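Local coordinates for protein endoglucanase family 5 (Clostridium acetobutylicum ATCC 824, PDB 6PZ7) that probably hydrolyses internal beta-1,4 linkages of cellulose and related plant polysaccharides, as a broad-specificity endoglucanase of glycoside hydrolase family 5, subfamily 4, at residues 169-174 / 190-195; 253-258 / 293-298. All coordinates share one frame; numbering follows the deposited sequence. Where two conformers were deposited one is given.

Interaction 1 (169-174 / 190-195); sequences KFNLTA and IMVPTY
Asn171 reaches down from its helix onto the strand and lays its carboxamide against Val192 and Pro193. The tight part of the contact lies under this flat group: CG of Asn171 stands 3.7 Å from CB of Val192, and the CG1 branch of Val192 follows at 4.0 Å from the same carbon. With chi1 at -79°, CG of Asn171 lies beside its backbone N and the amide end is carried to Pro193. There ND2 gives a hydrogen bond of 3.0 Å to Pro193 O. The acceptor lies almost in the amide plane and the donor in the carbonyl plane, though the bond is bent, with an N-H...O angle of 147°. OD1 of Asn171 rests 3.6 Å from CD of Pro193 and takes its own hydrogen bond from outside, with Thr143 OG1. Toward Ala174 and Ile190 the helix and strand draw apart and the side chains do not touch, and on the helix's partly exposed flank Thr173 OG1 turns back to Lys169 O at 3.0 Å. The pair is one alpha-beta unit of the TIM barrel, helix 161-180 leading into strand 190-193, and it is buried. Valine suits the strand by offering a compact branched surface, while proline has no N-H to donate but leaves its carbonyl as an acceptor. Asparagine, with a donor and an acceptor on one short stem, uses both in a buried layer, so the amide is fixed in rotation and its burial is paid for by two hydrogen bonds.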
loop_
_atom_site.group_PDB
_atom_site.type_symbol
_atom_site.label_atom_id
_atom_site.label_comp_id
_atom_site.label_asym_id
_atom_site.label_seq_id
_atom_site.Cartn_x
_atom_site.Cartn_y
_atom_site.Cartn_z
ATOM N N LYS A 169 4.666 4.367 -17.723
ATOM C CA LYS A 169 6.090 4.572 -17.952
ATOM C C LYS A 169 6.861 4.607 -16.640
ATOM O O LYS A 169 7.949 4.030 -16.540
ATOM C CB LYS A 169 6.304 5.868 -18.752
ATOM C CG LYS A 169 5.511 5.972 -20.072
ATOM C CD LYS A 169 5.794 7.295 -20.771
ATOM C CE LYS A 169 4.898 7.532 -21.967
ATOM N NZ LYS A 169 5.214 8.828 -22.655
ATOM N N PHE A 170 6.318 5.270 -15.631
ATOM C CA PHE A 170 6.988 5.302 -14.340
ATOM C C PHE A 170 7.094 3.907 -13.718
ATOM O O PHE A 170 8.143 3.554 -13.164
ATOM C CB PHE A 170 6.238 6.203 -13.363
ATOM C CG PHE A 170 6.302 7.699 -13.647
ATOM C CD1 PHE A 170 7.218 8.268 -14.517
ATOM C CD2 PHE A 170 5.440 8.525 -12.970
ATOM C CE1 PHE A 170 7.244 9.645 -14.715
ATOM C CE2 PHE A 170 5.475 9.905 -13.157
ATOM C CZ PHE A 170 6.382 10.461 -14.031
ATOM N N ASN A 171 6.015 3.115 -13.772
ATOM C CA ASN A 171 6.075 1.767 -13.226
ATOM C C ASN A 171 7.103 0.931 -13.976
ATOM O O ASN A 171 7.825 0.131 -13.366
ATOM C CB ASN A 171 4.691 1.109 -13.282
ATOM C CG ASN A 171 3.760 1.570 -12.167
ATOM O OD1 ASN A 171 4.221 1.911 -11.063
ATOM N ND2 ASN A 171 2.455 1.516 -12.411
ATOM N N LEU A 172 7.148 1.067 -15.301
ATOM C CA LEU A 172 8.129 0.339 -16.101
ATOM C C LEU A 172 9.550 0.728 -15.722
ATOM O O LEU A 172 10.405 -0.143 -15.547
ATOM C CB LEU A 172 7.903 0.612 -17.589
ATOM C CG LEU A 172 8.914 -0.019 -18.535
ATOM C CD1 LEU A 172 8.948 -1.481 -18.382
ATOM C CD2 LEU A 172 8.604 0.387 -19.983
ATOM N N THR A 173 9.804 2.033 -15.588
ATOM C CA THR A 173 11.112 2.516 -15.186
ATOM C C THR A 173 11.501 1.905 -13.849
ATOM O O THR A 173 12.633 1.436 -13.662
ATOM C CB THR A 173 11.082 4.044 -15.056
ATOM O OG1 THR A 173 10.837 4.655 -16.332
ATOM C CG2 THR A 173 12.399 4.568 -14.511
ATOM N N ALA A 174 10.591 1.949 -12.880
ATOM C CA ALA A 174 10.904 1.398 -11.553
ATOM C C ALA A 174 11.178 -0.104 -11.599
ATOM O O ALA A 174 12.141 -0.581 -11.003
ATOM C CB ALA A 174 9.785 1.742 -10.596
ATOM N N ILE A 190 6.914 -7.564 -7.203
ATOM C CA ILE A 190 6.796 -6.110 -7.283
ATOM C C ILE A 190 5.339 -5.743 -7.453
ATOM O O ILE A 190 4.679 -6.254 -8.360
ATOM C CB ILE A 190 7.654 -5.507 -8.422
ATOM C CG1 ILE A 190 9.130 -5.869 -8.277
ATOM C CG2 ILE A 190 7.476 -3.992 -8.453
ATOM C CD1 ILE A 190 10.009 -5.539 -9.474
ATOM N N MET A 191 4.849 -4.845 -6.607
ATOM C CA MET A 191 3.512 -4.278 -6.735
ATOM C C MET A 191 3.572 -2.962 -7.500
ATOM O O MET A 191 4.444 -2.122 -7.243
ATOM C CB MET A 191 2.893 -4.034 -5.356
ATOM C CG MET A 191 2.435 -5.304 -4.683
ATOM S SD MET A 191 2.096 -5.170 -2.899
ATOM C CE MET A 191 0.825 -3.921 -2.891
ATOM N N VAL A 192 2.628 -2.764 -8.429
ATOM C CA VAL A 192 2.509 -1.515 -9.203
ATOM C C VAL A 192 1.066 -1.031 -9.161
ATOM O O VAL A 192 0.140 -1.849 -9.344
ATOM C CB VAL A 192 2.958 -1.681 -10.666
ATOM C CG1 VAL A 192 4.407 -2.127 -10.713
ATOM C CG2 VAL A 192 2.054 -2.615 -11.501
ATOM N N PRO A 193 0.831 0.262 -8.898
ATOM C CA PRO A 193 -0.543 0.774 -8.852
ATOM C C PRO A 193 -1.014 1.334 -10.186
ATOM O O PRO A 193 -0.219 1.719 -11.051
ATOM C CB PRO A 193 -0.434 1.924 -7.830
ATOM C CG PRO A 193 0.955 2.497 -8.123
ATOM C CD PRO A 193 1.814 1.278 -8.427
ATOM N N THR A 194 -2.348 1.418 -10.307
ATOM C CA THR A 194 -3.045 2.302 -11.228
ATOM C C THR A 194 -2.804 3.760 -10.793
ATOM O O THR A 194 -2.259 4.047 -9.718
ATOM C CB THR A 194 -4.531 1.983 -11.171
ATOM O OG1 THR A 194 -4.919 2.127 -9.805
ATOM C CG2 THR A 194 -4.875 0.586 -11.668
ATOM N N TYR A 195 -3.312 4.694 -11.598
ATOM C CA TYR A 195 -3.377 6.110 -11.221
ATOM C C TYR A 195 -4.068 6.202 -9.866
ATOM O O TYR A 195 -5.179 5.712 -9.692
ATOM C CB TYR A 195 -4.194 6.889 -12.273
ATOM C CG TYR A 195 -4.262 8.378 -11.958
ATOM C CD1 TYR A 195 -5.145 8.878 -11.032
ATOM C CD2 TYR A 195 -3.423 9.282 -12.607
ATOM C CE1 TYR A 195 -5.197 10.227 -10.717
ATOM C CE2 TYR A 195 -3.467 10.640 -12.294
ATOM C CZ TYR A 195 -4.361 11.106 -11.368
ATOM O OH TYR A 195 -4.413 12.452 -11.033
#

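Interaction 2 (253-258 / 293-298); sequences AIYNKF and RKKGIT
A chi1 of 171° swings the ring of Tyr255 away from its own backbone N and out toward Lys295, while in Lys295 a chi1 of -66° lays CG alongside CB of Tyr255, 4.1 Å away. The two side chains cross at about a right angle: where the backbones bring them together, CD1 of Tyr255 is 3.9 Å from CB of Lys295, and CB of Tyr255 is 4.0 Å from that same atom. Lys295 O comes to the ring's edge, near its plane, 3.5 Å from CD1 of Tyr255, where the slightly positive C-H rim can meet a carbonyl oxygen. The rest of the lysine leads away, and its amine makes salt bridges with Asp291 and Asp248; the latter belongs to helix 241-259, so the charge also links the two helices. Lys295 and Ile297 are held on the turn that ends helix 278-294, a Schellman motif: Gly296 is its C-prime residue, at a phi of 78°, with Ile297 N bonded to Ala292 O and Gly296 N to Arg293 O. Glycine suits that positive phi, and the chain then turns into strand 298-303, the last strand of the TIM barrel, where Thr298 OG1 is hydrogen-bonded to Val13 O. Deeper in, CG2 of Ile254 touches CD1 of Ile297 at 3.8 Å, again with the chains crossing steeply. These branched apolar residues suit the buried layer between helix and barrel, where Ile254 also rests on Val265 and Ile297 on Ile267.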
loop_
_atom_site.group_PDB
_atom_site.type_symbol
_atom_site.label_atom_id
_atom_site.label_comp_id
_atom_site.label_asym_id
_atom_site.label_seq_id
_atom_site.Cartn_x
_atom_site.Cartn_y
_atom_site.Cartn_z
ATOM N N ALA A 253 -15.661 -6.528 -9.681
ATOM C CA ALA A 253 -15.057 -5.803 -10.794
ATOM C C ALA A 253 -13.547 -6.007 -10.828
ATOM O O ALA A 253 -12.961 -6.168 -11.909
ATOM C CB ALA A 253 -15.399 -4.326 -10.741
ATOM N N ILE A 254 -12.889 -5.975 -9.670
ATOM C CA ILE A 254 -11.450 -6.208 -9.582
ATOM C C ILE A 254 -11.123 -7.639 -9.971
ATOM O O ILE A 254 -10.192 -7.890 -10.746
ATOM C CB ILE A 254 -10.959 -5.887 -8.165
ATOM C CG1 ILE A 254 -11.185 -4.415 -7.814
ATOM C CG2 ILE A 254 -9.507 -6.275 -8.021
ATOM C CD1 ILE A 254 -11.019 -4.088 -6.314
ATOM N N TYR A 255 -11.890 -8.594 -9.451
ATOM C CA TYR A 255 -11.695 -9.996 -9.799
ATOM C C TYR A 255 -11.835 -10.209 -11.308
ATOM O O TYR A 255 -11.001 -10.878 -11.938
ATOM C CB TYR A 255 -12.719 -10.860 -9.050
ATOM C CG TYR A 255 -12.726 -12.297 -9.529
ATOM C CD1 TYR A 255 -11.752 -13.185 -9.106
ATOM C CD2 TYR A 255 -13.681 -12.746 -10.422
ATOM C CE1 TYR A 255 -11.710 -14.486 -9.566
ATOM C CE2 TYR A 255 -13.671 -14.056 -10.880
ATOM C CZ TYR A 255 -12.676 -14.921 -10.439
ATOM O OH TYR A 255 -12.663 -16.222 -10.919
ATOM N N ASN A 256 -12.886 -9.653 -11.901
ATOM C CA ASN A 256 -13.118 -9.884 -13.324
ATOM C C ASN A 256 -12.083 -9.214 -14.202
ATOM O O ASN A 256 -11.738 -9.744 -15.271
ATOM C CB ASN A 256 -14.531 -9.444 -13.692
ATOM C CG ASN A 256 -15.574 -10.483 -13.310
ATOM O OD1 ASN A 256 -15.325 -11.678 -13.402
ATOM N ND2 ASN A 256 -16.725 -10.014 -12.857
ATOM N N LYS A 257 -11.574 -8.068 -13.804
ATOM C CA LYS A 257 -10.594 -7.384 -14.629
ATOM C C LYS A 257 -9.221 -8.032 -14.564
ATOM O O LYS A 257 -8.546 -8.186 -15.597
ATOM C CB LYS A 257 -10.522 -5.914 -14.232
ATOM C CG LYS A 257 -9.462 -5.155 -14.965
ATOM C CD LYS A 257 -9.797 -5.088 -16.442
ATOM C CE LYS A 257 -8.722 -4.388 -17.219
ATOM N NZ LYS A 257 -9.110 -4.300 -18.650
ATOM N N PHE A 258 -8.765 -8.379 -13.362
ATOM C CA PHE A 258 -7.387 -8.817 -13.122
ATOM C C PHE A 258 -7.305 -10.282 -12.707
ATOM O O PHE A 258 -6.706 -11.102 -13.432
ATOM C CB PHE A 258 -6.718 -7.906 -12.071
ATOM C CG PHE A 258 -6.493 -6.488 -12.547
ATOM C CD1 PHE A 258 -5.685 -6.223 -13.646
ATOM C CD2 PHE A 258 -7.022 -5.433 -11.849
ATOM C CE1 PHE A 258 -5.478 -4.922 -14.076
ATOM C CE2 PHE A 258 -6.797 -4.124 -12.275
ATOM C CZ PHE A 258 -6.019 -3.886 -13.375
ATOM N N ARG A 293 -10.994 -12.576 -0.174
ATOM C CA ARG A 293 -10.239 -13.824 -0.199
ATOM C C ARG A 293 -10.889 -14.843 -1.129
ATOM O O ARG A 293 -10.183 -15.585 -1.830
ATOM C CB ARG A 293 -10.099 -14.409 1.208
ATOM C CG ARG A 293 -9.481 -15.826 1.268
ATOM C CD ARG A 293 -7.945 -15.855 1.399
ATOM N NE ARG A 293 -7.228 -15.403 0.205
ATOM C CZ ARG A 293 -6.380 -14.370 0.162
ATOM N NH1 ARG A 293 -6.120 -13.666 1.256
ATOM N NH2 ARG A 293 -5.805 -14.072 -0.986
ATOM N N LYS A 294 -12.224 -14.891 -1.162
ATOM C CA LYS A 294 -12.875 -15.801 -2.085
ATOM C C LYS A 294 -12.526 -15.475 -3.526
ATOM O O LYS A 294 -12.541 -16.370 -4.384
ATOM C CB LYS A 294 -14.377 -15.717 -1.876
ATOM C CG LYS A 294 -14.857 -16.451 -0.633
ATOM C CD LYS A 294 -16.363 -16.303 -0.428
ATOM C CE LYS A 294 -16.794 -16.992 0.866
ATOM N NZ LYS A 294 -18.225 -16.731 1.174
ATOM N N LYS A 295 -12.224 -14.219 -3.811
ATOM C CA LYS A 295 -11.806 -13.730 -5.118
ATOM C C LYS A 295 -10.292 -13.677 -5.276
ATOM O O LYS A 295 -9.812 -13.063 -6.243
ATOM C CB LYS A 295 -12.458 -12.369 -5.373
ATOM C CG LYS A 295 -13.991 -12.473 -5.497
ATOM C CD LYS A 295 -14.662 -11.119 -5.335
ATOM C CE LYS A 295 -16.134 -11.101 -5.732
ATOM N NZ LYS A 295 -16.952 -12.200 -5.160
ATOM N N GLY A 296 -9.528 -14.277 -4.378
ATOM C CA GLY A 296 -8.091 -14.327 -4.519
ATOM C C GLY A 296 -7.342 -13.062 -4.153
ATOM O O GLY A 296 -6.148 -12.950 -4.477
ATOM N N ILE A 297 -7.992 -12.107 -3.499
ATOM C CA ILE A 297 -7.430 -10.792 -3.215
ATOM C C ILE A 297 -7.065 -10.684 -1.740
ATOM O O ILE A 297 -7.896 -10.960 -0.859
ATOM C CB ILE A 297 -8.432 -9.686 -3.585
ATOM C CG1 ILE A 297 -8.821 -9.742 -5.070
ATOM C CG2 ILE A 297 -7.872 -8.324 -3.225
ATOM C CD1 ILE A 297 -10.094 -8.996 -5.400
ATOM N N THR A 298 -5.827 -10.294 -1.454
ATOM C CA THR A 298 -5.344 -10.012 -0.102
ATOM C C THR A 298 -5.482 -8.529 0.195
ATOM O O THR A 298 -5.223 -7.692 -0.688
ATOM C CB THR A 298 -3.914 -10.489 0.036
ATOM O OG1 THR A 298 -3.969 -11.918 0.038
ATOM C CG2 THR A 298 -3.246 -10.013 1.285
#

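In the fold
From the N terminus the chain lays down the first four strands of the barrel before helix 161-180 runs into strand 190-193, and interaction 1 closes that short loop of 15 residues. After strand 216-221 the chain forms helix 241-259, strand 265-270 and helix 278-294, and interaction 2 closes the longer loop that spans them, with 34 residues between its segments. The loops follow in series, neither nesting nor crossing. Interaction 1 fastens a helix to the strand that follows it, whereas interaction 2 joins two neighbouring outer helices at the turn into strand 298-303. Their centres lie 20 Å apart, and they do not touch.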